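Local coordinates for protein prolyl 4-hydroxylase (Paramecium bursaria Chlorella virus 1, PDB 5C5T) that probably hydroxylates prolines in collagen-like chains, as a 2-oxoglutarate-dependent dioxygenase that normally uses iron, at residues D47-V52 and H95-K100. Residues are numbered along the deposited sequence; the frame is centred on the assembly and turned at random.
Sequences DIECDV and HEVIDK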
ATOM      1  N   ASP A  47      -8.040  10.565  11.727  1.00 15.62           N
ATOM      2  CA  ASP A  47      -6.978  10.325  12.697  1.00 17.25           C
ATOM      3  C   ASP A  47      -7.427   9.276  13.747  1.00 15.11           C
ATOM      4  O   ASP A  47      -6.664   8.371  14.086  1.00 14.25           O
ATOM      5  CB  ASP A  47      -6.547  11.615  13.404  1.00 24.53           C
ATOM      6  CG  ASP A  47      -5.685  12.542  12.526  1.00 24.69           C
ATOM      7  OD1 ASP A  47      -5.501  12.291  11.321  1.00 20.25           O
ATOM      8  OD2 ASP A  47      -5.163  13.547  13.062  1.00 25.86           O
ATOM      9  N   ILE A  48      -8.645   9.361  14.250  1.00 16.06           N
ATOM     10  CA  ILE A  48      -8.999   8.419  15.321  1.00 15.87           C
ATOM     11  C   ILE A  48      -9.194   7.004  14.708  1.00 16.04           C
ATOM     12  O   ILE A  48      -8.833   6.029  15.377  1.00 16.24           O
ATOM     13  CB  ILE A  48     -10.185   8.893  16.160  1.00 28.40           C
ATOM     14  CG1 ILE A  48     -11.484   8.706  15.433  1.00 28.19           C
ATOM     15  CG2 ILE A  48      -9.990  10.329  16.610  1.00 29.69           C
ATOM     16  CD1 ILE A  48     -12.116   7.423  15.842  1.00 29.86           C
ATOM     17  N   GLU A  49      -9.666   6.884  13.460  1.00 16.95           N
ATOM     18  CA  GLU A  49      -9.722   5.587  12.752  1.00 14.85           C
ATOM     19  C   GLU A  49      -8.330   4.967  12.608  1.00 13.14           C
ATOM     20  O   GLU A  49      -8.169   3.757  12.841  1.00 13.28           O
ATOM     21  CB  GLU A  49     -10.366   5.736  11.369  1.00 14.69           C
ATOM     22  CG  GLU A  49     -11.881   5.929  11.408  1.00 15.93           C
ATOM     23  CD  GLU A  49     -12.463   6.388  10.100  1.00 23.20           C
ATOM     24  OE1 GLU A  49     -11.711   6.844   9.199  1.00 20.14           O
ATOM     25  OE2 GLU A  49     -13.704   6.296   9.965  1.00 30.12           O
ATOM     26  N   CYS A  50      -7.307   5.762  12.233  1.00 10.75           N
ATOM     27  CA  CYS A  50      -5.943   5.246  12.227  1.00  9.90           C
ATOM     28  C   CYS A  50      -5.496   4.712  13.588  1.00 11.77           C
ATOM     29  O   CYS A  50      -4.890   3.640  13.685  1.00 14.30           O
ATOM     30  CB  CYS A  50      -4.980   6.320  11.717  1.00  9.85           C
ATOM     31  SG  CYS A  50      -5.207   6.872  10.005  1.00 13.04           S
ATOM     32  N   ASP A  51      -5.830   5.432  14.657  1.00 13.18           N
ATOM     33  CA  ASP A  51      -5.384   5.014  15.976  1.00 11.69           C
ATOM     34  C   ASP A  51      -6.084   3.728  16.411  1.00 11.37           C
ATOM     35  O   ASP A  51      -5.448   2.868  17.017  1.00 13.95           O
ATOM     36  CB  ASP A  51      -5.641   6.112  17.010  1.00 11.21           C
ATOM     37  CG  ASP A  51      -4.726   7.326  16.836  1.00 22.61           C
ATOM     38  OD1 ASP A  51      -3.631   7.256  16.205  1.00 25.79           O
ATOM     39  OD2 ASP A  51      -5.121   8.370  17.387  1.00 27.35           O
ATOM     40  N   VAL A  52      -7.362   3.596  16.088  1.00 15.67           N
ATOM     41  CA  VAL A  52      -8.111   2.403  16.439  1.00 16.80           C
ATOM     42  C   VAL A  52      -7.456   1.198  15.723  1.00 13.84           C
ATOM     43  O   VAL A  52      -7.285   0.130  16.301  1.00 15.65           O
ATOM     44  CB  VAL A  52      -9.596   2.582  16.074  1.00 23.74           C
ATOM     45  CG1 VAL A  52     -10.354   1.276  16.120  1.00 27.04           C
ATOM     46  CG2 VAL A  52     -10.229   3.618  17.023  1.00 29.63           C
ATOM     47  N   HIS A  95     -12.372  -6.231  11.551  1.00 16.91           N
ATOM     48  CA  HIS A  95     -12.377  -4.897  12.141  1.00 19.64           C
ATOM     49  C   HIS A  95     -13.088  -3.858  11.264  1.00 17.66           C
ATOM     50  O   HIS A  95     -12.959  -3.853  10.053  1.00 20.10           O
ATOM     51  CB  HIS A  95     -10.953  -4.466  12.418  1.00 26.71           C
ATOM     52  CG  HIS A  95     -10.876  -3.397  13.445  1.00 26.94           C
ATOM     53  ND1 HIS A  95     -11.268  -2.100  13.191  1.00 28.52           N
ATOM     54  CD2 HIS A  95     -10.540  -3.444  14.754  1.00 28.75           C
ATOM     55  CE1 HIS A  95     -11.148  -1.385  14.293  1.00 31.71           C
ATOM     56  NE2 HIS A  95     -10.700  -2.174  15.255  1.00 33.65           N
ATOM     57  N   GLU A  96     -13.898  -3.010  11.895  1.00 21.43           N
ATOM     58  CA  GLU A  96     -14.661  -2.035  11.156  1.00 16.86           C
ATOM     59  C   GLU A  96     -13.794  -1.055  10.352  1.00 14.11           C
ATOM     60  O   GLU A  96     -14.215  -0.633   9.274  1.00 17.99           O
ATOM     61  CB  GLU A  96     -15.601  -1.249  12.108  1.00 22.93           C
ATOM     62  CG  GLU A  96     -14.890  -0.457  13.189  1.00 27.60           C
ATOM     63  CD  GLU A  96     -14.652   1.007  12.821  1.00 33.74           C
ATOM     64  OE1 GLU A  96     -15.096   1.431  11.732  1.00 40.65           O
ATOM     65  OE2 GLU A  96     -14.016   1.730  13.623  1.00 41.83           O
ATOM     66  N   VAL A  97     -12.581  -0.740  10.795  1.00 14.26           N
ATOM     67  CA  VAL A  97     -11.734   0.199  10.021  1.00 15.31           C
ATOM     68  C   VAL A  97     -11.208  -0.512   8.759  1.00 15.64           C
ATOM     69  O   VAL A  97     -11.007   0.129   7.748  1.00 16.84           O
ATOM     70  CB  VAL A  97     -10.577   0.812  10.844  1.00 15.48           C
ATOM     71  CG1 VAL A  97      -9.672   1.711   9.972  1.00 15.45           C
ATOM     72  CG2 VAL A  97     -11.106   1.644  12.007  1.00 17.72           C
ATOM     73  N   ILE A  98     -10.970  -1.822   8.831  1.00 17.45           N
ATOM     74  CA  ILE A  98     -10.650  -2.580   7.605  1.00 19.63           C
ATOM     75  C   ILE A  98     -11.794  -2.578   6.620  1.00 18.82           C
ATOM     76  O   ILE A  98     -11.597  -2.373   5.399  1.00 18.51           O
ATOM     77  CB  ILE A  98     -10.292  -4.017   7.927  1.00 25.66           C
ATOM     78  CG1 ILE A  98      -9.102  -4.069   8.910  1.00 28.28           C
ATOM     79  CG2 ILE A  98     -10.011  -4.799   6.605  1.00 31.28           C
ATOM     80  CD1 ILE A  98      -7.786  -3.776   8.348  1.00 26.31           C
ATOM     81  N   ASP A  99     -12.997  -2.839   7.130  1.00 20.51           N
ATOM     82  CA  ASP A  99     -14.197  -2.720   6.339  1.00 21.84           C
ATOM     83  C   ASP A  99     -14.249  -1.380   5.623  1.00 17.59           C
ATOM     84  O   ASP A  99     -14.609  -1.317   4.467  1.00 21.50           O
ATOM     85  CB  ASP A  99     -15.448  -2.873   7.204  1.00 19.11           C
ATOM     86  CG  ASP A  99     -15.638  -4.279   7.733  1.00 27.27           C
ATOM     87  OD1 ASP A  99     -15.230  -5.252   7.057  1.00 26.60           O
ATOM     88  OD2 ASP A  99     -16.250  -4.403   8.815  1.00 31.35           O
ATOM     89  N   LYS A 100     -13.931  -0.289   6.318  1.00 16.62           N
ATOM     90  CA  LYS A 100     -13.978   1.026   5.677  1.00 17.04           C
ATOM     91  C   LYS A 100     -12.912   1.239   4.599  1.00 14.52           C
ATOM     92  O   LYS A 100     -13.187   1.770   3.543  1.00 17.28           O
ATOM     93  CB  LYS A 100     -13.855   2.119   6.743  1.00 22.01           C
ATOM     94  CG  LYS A 100     -13.856   3.530   6.168  1.00 28.74           C
ATOM     95  CD  LYS A 100     -13.913   4.579   7.273  1.00 30.63           C
ATOM     96  CE  LYS A 100     -14.065   5.984   6.695  1.00 30.65           C
ATOM     97  NZ  LYS A 100     -14.753   6.906   7.676  1.00 39.14           N
TER
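Lys100 reaches across to Glu49 and forms a salt bridge, NZ to OE2, at 2.6 Å. The ammonium group meets OE2 on its syn side, the side of the other carboxylate oxygen. The two side chains cross at about a right angle. Lys100 spans the gap because its chain is stretched throughout, with CG anti to the backbone N (chi1 178°). Its CD also lies close to the carboxylate, 3.2 Å from Glu49 OE2. The other oxygen, OE1, accepts a hydrogen bond from the backbone N of Ser46, just before the helix. The carboxylate is thus held through both oxygens. Glu96 OE1 stands 5.4 Å from Glu49 OE2, a like charge that the lysine probably offsets in part.

The contact joins the N-terminal turns of helices 47-59 and 96-109; the axes of 47-52 and 96-100 make 124°, nearer antiparallel than parallel. These helices pack beside the double-stranded beta-helix (jelly-roll) core characteristic of 2-oxoglutarate-dependent oxygenases, away from the metal and cosubstrate sites. His95 is the N-cap of helix 96-109. Its ND1 accepts a nearly straight hydrogen bond from Val97 N at 3.1 Å, with the donor in the ring plane.

The capping bond fixes the imidazole with its CE1 edge toward helix 47-59. Val52 CG1 comes to the ring edge, 3.3 Å from His95 CE1, a tight approach near the ring plane. The same methyl packs against Val97 CG2 at 4.2 Å. Both Val97 methyls lie against the carbonyl oxygen of Glu49, CG2 at 3.7 Å from Glu49 O. Val97 also touches Leu45 and Leu53, while Ala56, farther along helix 47-59, meets His95.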